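Long-range contact in Zn-dependent hydrolase, glyoxylase (Echinicola vietnamensis, PDB 6T5K), which probably hydrolyses beta-lactam antibiotics as a zinc-dependent class B metallo-beta-lactamase, opening the lactam ring to a substituted beta-amino acid: residues K33-V41 and Y171-F179. Sequence-based numbering, arbitrary orientation.
Sequences KQVSPHTYV and YFPDDQVLF
Asp175 presents its carboxylate to three donors of the Ser36-Thr39 turn, joining two beta-hairpin turns, one from each sheet of the alphabeta/betaalpha sandwich of metallo-beta-lactamases. OD2 accepts two hydrogen bonds: its syn lone pair takes the backbone N of His38 at 2.8 Å, while Ser36 OG donates to Asp175 OD2 at 2.5 Å from the anti side, tilted out of the carboxylate plane. The other oxygen, Asp175 OD1, receives His38 ND1 at 3.2 Å along a nearly straight N-H path (172°). That bond lies in the imidazole plane but meets OD1 on its syn side, out of the carboxylate plane, the two planes differing by 34°. Engaging both oxygens should fix the carboxylate's rotation, and the histidine bond implies a proton on ND1.

Ser36 OG sits between its own backbone N and carbonyl carbon (chi1 74°), where it also accepts from Thr39 OG1 at 2.7 Å; the relay thus runs Thr39 to Ser36 to Asp175. With CG anti to the backbone N, Phe172 brings CD2 to 3.5 Å from Thr39 CG2 and CE2 against His38 CB. Its hairpin contains a G1 beta bulge at Gln176 and Val177. Strand 218-221 adjoins through Ile220, which touches Val41 and Val177. Finally, Val177 meets Thr39 tip to tip, with CG2 3.7 Å from Thr39 OG1.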
ATOM      1  N   LYS A  33       0.398  11.056   7.385  1.00 21.70           N
ATOM      2  CA  LYS A  33       1.445  11.174   8.384  1.00 21.42           C
ATOM      3  C   LYS A  33       2.785  10.891   7.717  1.00 19.78           C
ATOM      4  O   LYS A  33       2.946   9.865   7.053  1.00 19.61           O
ATOM      5  CB  LYS A  33       1.239  10.156   9.527  1.00 25.18           C
ATOM      6  CG  LYS A  33       0.301  10.611  10.650  1.00 34.72           C
ATOM      7  N   GLN A  34       3.752  11.777   7.907  1.00 18.93           N
ATOM      8  CA  GLN A  34       5.107  11.494   7.465  1.00 18.78           C
ATOM      9  C   GLN A  34       5.758  10.559   8.476  1.00 20.45           C
ATOM     10  O   GLN A  34       5.828  10.879   9.669  1.00 20.79           O
ATOM     11  CB  GLN A  34       5.905  12.779   7.321  1.00 20.56           C
ATOM     12  CG  GLN A  34       7.248  12.537   6.704  1.00 20.47           C
ATOM     13  CD  GLN A  34       8.056  13.798   6.485  1.00 23.35           C
ATOM     14  OE1 GLN A  34       7.634  14.889   6.847  1.00 27.89           O
ATOM     15  NE2 GLN A  34       9.203  13.661   5.865  1.00 22.50           N
ATOM     16  N   VAL A  35       6.257   9.419   7.994  1.00 17.83           N
ATOM     17  CA  VAL A  35       6.805   8.385   8.864  1.00 17.92           C
ATOM     18  C   VAL A  35       8.284   8.133   8.637  1.00 17.31           C
ATOM     19  O   VAL A  35       8.903   7.410   9.430  1.00 19.71           O
ATOM     20  CB  VAL A  35       5.999   7.075   8.751  1.00 19.12           C
ATOM     21  CG1 VAL A  35       4.590   7.319   9.254  1.00 20.02           C
ATOM     22  CG2 VAL A  35       6.001   6.556   7.320  1.00 20.38           C
ATOM     23  N   SER A  36       8.878   8.742   7.618  1.00 17.21           N
ATOM     24  CA  SER A  36      10.315   8.672   7.374  1.00 17.27           C
ATOM     25  C   SER A  36      10.661   9.870   6.511  1.00 16.95           C
ATOM     26  O   SER A  36       9.760  10.589   6.058  1.00 17.37           O
ATOM     27  CB  SER A  36      10.710   7.356   6.681  1.00 17.61           C
ATOM     28  OG  SER A  36      10.327   7.339   5.322  1.00 18.16           O
ATOM     29  N   PRO A  37      11.946  10.090   6.222  1.00 18.89           N
ATOM     30  CA  PRO A  37      12.279  11.289   5.424  1.00 17.67           C
ATOM     31  C   PRO A  37      11.517  11.410   4.121  1.00 18.62           C
ATOM     32  O   PRO A  37      11.163  12.531   3.728  1.00 21.32           O
ATOM     33  CB  PRO A  37      13.797  11.172   5.220  1.00 18.91           C
ATOM     34  CG  PRO A  37      14.253  10.477   6.465  1.00 21.29           C
ATOM     35  CD  PRO A  37      13.159   9.450   6.766  1.00 20.49           C
ATOM     36  N   HIS A  38      11.243  10.289   3.452  1.00 17.03           N
ATOM     37  CA  HIS A  38      10.597  10.313   2.156  1.00 17.24           C
ATOM     38  C   HIS A  38       9.298   9.527   2.081  1.00 16.97           C
ATOM     39  O   HIS A  38       8.746   9.405   0.988  1.00 17.94           O
ATOM     40  CB  HIS A  38      11.544   9.768   1.081  1.00 18.63           C
ATOM     41  CG  HIS A  38      12.822  10.520   0.989  1.00 21.02           C
ATOM     42  ND1 HIS A  38      13.957  10.127   1.665  1.00 22.51           N
ATOM     43  CD2 HIS A  38      13.146  11.654   0.323  1.00 24.29           C
ATOM     44  CE1 HIS A  38      14.926  10.992   1.427  1.00 25.30           C
ATOM     45  NE2 HIS A  38      14.459  11.934   0.630  1.00 24.38           N
ATOM     46  N   THR A  39       8.811   8.944   3.169  1.00 16.19           N
ATOM     47  CA  THR A  39       7.593   8.158   3.073  1.00 16.06           C
ATOM     48  C   THR A  39       6.548   8.616   4.073  1.00 16.69           C
ATOM     49  O   THR A  39       6.851   9.175   5.138  1.00 15.95           O
ATOM     50  CB  THR A  39       7.790   6.616   3.173  1.00 17.54           C
ATOM     51  OG1 THR A  39       7.951   6.202   4.535  1.00 17.77           O
ATOM     52  CG2 THR A  39       8.960   6.174   2.328  1.00 18.08           C
ATOM     53  N   TYR A  40       5.306   8.404   3.667  1.00 16.71           N
ATOM     54  CA  TYR A  40       4.126   8.889   4.356  1.00 16.69           C
ATOM     55  C   TYR A  40       3.076   7.785   4.327  1.00 17.77           C
ATOM     56  O   TYR A  40       3.007   6.990   3.383  1.00 17.55           O
ATOM     57  CB  TYR A  40       3.527  10.091   3.610  1.00 16.95           C
ATOM     58  CG  TYR A  40       4.458  11.259   3.442  1.00 17.90           C
ATOM     59  CD1 TYR A  40       5.585  11.172   2.619  1.00 19.19           C
ATOM     60  CD2 TYR A  40       4.250  12.438   4.146  1.00 19.28           C
ATOM     61  CE1 TYR A  40       6.457  12.233   2.493  1.00 21.03           C
ATOM     62  CE2 TYR A  40       5.095  13.520   3.995  1.00 20.79           C
ATOM     63  CZ  TYR A  40       6.216  13.399   3.185  1.00 20.06           C
ATOM     64  OH  TYR A  40       7.079  14.458   3.035  1.00 23.93           O
ATOM     65  N   VAL A  41       2.256   7.727   5.365  1.00 17.03           N
ATOM     66  CA  VAL A  41       1.102   6.838   5.374  1.00 17.98           C
ATOM     67  C   VAL A  41      -0.148   7.680   5.150  1.00 18.24           C
ATOM     68  O   VAL A  41      -0.323   8.723   5.794  1.00 19.00           O
ATOM     69  CB  VAL A  41       1.011   6.047   6.689  1.00 18.41           C
ATOM     70  CG1 VAL A  41      -0.177   5.134   6.670  1.00 18.28           C
ATOM     71  CG2 VAL A  41       2.304   5.282   6.950  1.00 19.70           C
ATOM     72  N   TYR A 171       8.550  -1.510  -1.861  1.00 14.20           N
ATOM     73  CA  TYR A 171       9.789  -1.420  -1.102  1.00 14.00           C
ATOM     74  C   TYR A 171      10.522  -0.158  -1.514  1.00 14.89           C
ATOM     75  O   TYR A 171      10.781   0.056  -2.702  1.00 14.98           O
ATOM     76  CB  TYR A 171      10.659  -2.631  -1.399  1.00 15.09           C
ATOM     77  CG  TYR A 171      12.021  -2.561  -0.779  1.00 16.32           C
ATOM     78  CD1 TYR A 171      12.207  -2.422   0.601  1.00 16.43           C
ATOM     79  CD2 TYR A 171      13.141  -2.623  -1.587  1.00 17.09           C
ATOM     80  CE1 TYR A 171      13.489  -2.380   1.128  1.00 19.13           C
ATOM     81  CE2 TYR A 171      14.400  -2.579  -1.074  1.00 20.34           C
ATOM     82  CZ  TYR A 171      14.579  -2.470   0.272  1.00 19.92           C
ATOM     83  OH  TYR A 171      15.865  -2.425   0.755  1.00 22.94           O
ATOM     84  N   PHE A 172      10.872   0.662  -0.530  1.00 14.60           N
ATOM     85  CA  PHE A 172      11.595   1.913  -0.760  1.00 14.90           C
ATOM     86  C   PHE A 172      12.907   1.815  -0.006  1.00 14.09           C
ATOM     87  O   PHE A 172      12.948   2.040   1.219  1.00 13.99           O
ATOM     88  CB  PHE A 172      10.799   3.105  -0.268  1.00 15.23           C
ATOM     89  CG  PHE A 172      11.490   4.407  -0.483  1.00 15.47           C
ATOM     90  CD1 PHE A 172      11.825   4.826  -1.755  1.00 16.06           C
ATOM     91  CD2 PHE A 172      11.857   5.177   0.575  1.00 15.68           C
ATOM     92  CE1 PHE A 172      12.454   6.036  -1.957  1.00 17.33           C
ATOM     93  CE2 PHE A 172      12.478   6.354   0.379  1.00 16.59           C
ATOM     94  CZ  PHE A 172      12.793   6.786  -0.885  1.00 16.80           C
ATOM     95  N   PRO A 173      13.996   1.494  -0.690  1.00 14.67           N
ATOM     96  CA  PRO A 173      15.208   1.131   0.033  1.00 16.09           C
ATOM     97  C   PRO A 173      15.879   2.303   0.716  1.00 14.01           C
ATOM     98  O   PRO A 173      16.544   2.124   1.737  1.00 15.57           O
ATOM     99  CB  PRO A 173      16.100   0.528  -1.059  1.00 18.06           C
ATOM    100  CG  PRO A 173      15.581   1.149  -2.363  1.00 17.84           C
ATOM    101  CD  PRO A 173      14.089   1.195  -2.136  1.00 16.88           C
ATOM    102  N   ASP A 174      15.754   3.518   0.196  1.00 14.42           N
ATOM    103  CA  ASP A 174      16.521   4.621   0.780  1.00 15.59           C
ATOM    104  C   ASP A 174      16.194   4.831   2.252  1.00 15.17           C
ATOM    105  O   ASP A 174      17.078   5.192   3.039  1.00 17.40           O
ATOM    106  CB  ASP A 174      16.266   5.902   0.012  1.00 16.28           C
ATOM    107  CG  ASP A 174      16.813   5.836  -1.362  1.00 18.53           C
ATOM    108  OD1 ASP A 174      16.197   5.103  -2.149  1.00 21.71           O
ATOM    109  OD2 ASP A 174      17.855   6.475  -1.630  1.00 21.58           O
ATOM    110  N   ASP A 175      14.934   4.661   2.640  1.00 14.31           N
ATOM    111  CA  ASP A 175      14.540   4.777   4.038  1.00 15.31           C
ATOM    112  C   ASP A 175      14.317   3.404   4.674  1.00 15.30           C
ATOM    113  O   ASP A 175      13.853   3.343   5.829  1.00 16.18           O
ATOM    114  CB  ASP A 175      13.238   5.597   4.174  1.00 16.69           C
ATOM    115  CG  ASP A 175      13.378   7.059   3.774  1.00 18.50           C
ATOM    116  OD1 ASP A 175      14.474   7.538   3.411  1.00 19.47           O
ATOM    117  OD2 ASP A 175      12.320   7.744   3.811  1.00 18.78           O
ATOM    118  N   GLN A 176      14.556   2.320   3.942  1.00 14.83           N
ATOM    119  CA  GLN A 176      14.319   0.951   4.435  1.00 14.48           C
ATOM    120  C   GLN A 176      12.870   0.811   4.950  1.00 13.12           C
ATOM    121  O   GLN A 176      12.592   0.370   6.069  1.00 14.24           O
ATOM    122  CB  GLN A 176      15.368   0.508   5.474  1.00 16.97           C
ATOM    123  CG  GLN A 176      16.637   0.006   4.874  1.00 21.47           C
ATOM    124  CD  GLN A 176      16.489  -1.317   4.030  1.00 24.58           C
ATOM    125  OE1 GLN A 176      15.551  -2.052   4.141  1.00 21.95           O
ATOM    126  NE2 GLN A 176      17.497  -1.597   3.220  0.60 28.95           N
ATOM    127  N   VAL A 177      11.936   1.146   4.027  1.00 13.86           N
ATOM    128  CA  VAL A 177      10.510   1.124   4.306  1.00 13.86           C
ATOM    129  C   VAL A 177       9.831   0.117   3.397  1.00 14.48           C
ATOM    130  O   VAL A 177      10.049   0.106   2.182  1.00 15.21           O
ATOM    131  CB  VAL A 177       9.890   2.513   4.070  1.00 14.60           C
ATOM    132  CG1 VAL A 177       8.356   2.475   4.269  1.00 14.72           C
ATOM    133  CG2 VAL A 177      10.499   3.530   4.985  1.00 14.33           C
ATOM    134  N   LEU A 178       8.937  -0.659   3.975  1.00 14.16           N
ATOM    135  CA  LEU A 178       8.126  -1.592   3.225  1.00 12.94           C
ATOM    136  C   LEU A 178       6.670  -1.224   3.412  1.00 12.69           C
ATOM    137  O   LEU A 178       6.200  -1.133   4.556  1.00 14.68           O
ATOM    138  CB  LEU A 178       8.305  -3.024   3.761  1.00 14.87           C
ATOM    139  CG  LEU A 178       7.575  -4.102   2.948  1.00 18.24           C
ATOM    140  CD1 LEU A 178       8.456  -4.592   1.821  1.00 18.19           C
ATOM    141  CD2 LEU A 178       7.131  -5.275   3.807  1.00 20.71           C
ATOM    142  N   PHE A 179       5.953  -1.071   2.292  1.00 13.62           N
ATOM    143  CA  PHE A 179       4.497  -1.059   2.314  1.00 14.14           C
ATOM    144  C   PHE A 179       4.043  -2.501   2.087  1.00 14.83           C
ATOM    145  O   PHE A 179       4.134  -3.027   0.965  1.00 14.46           O
ATOM    146  CB  PHE A 179       3.871  -0.124   1.286  1.00 13.76           C
ATOM    147  CG  PHE A 179       2.382  -0.121   1.378  1.00 14.18           C
ATOM    148  CD1 PHE A 179       1.753   0.417   2.484  1.00 15.89           C
ATOM    149  CD2 PHE A 179       1.611  -0.702   0.387  1.00 16.24           C
ATOM    150  CE1 PHE A 179       0.376   0.374   2.597  1.00 16.05           C
ATOM    151  CE2 PHE A 179       0.242  -0.760   0.494  1.00 16.34           C
ATOM    152  CZ  PHE A 179      -0.387  -0.197   1.592  1.00 16.27           C
TER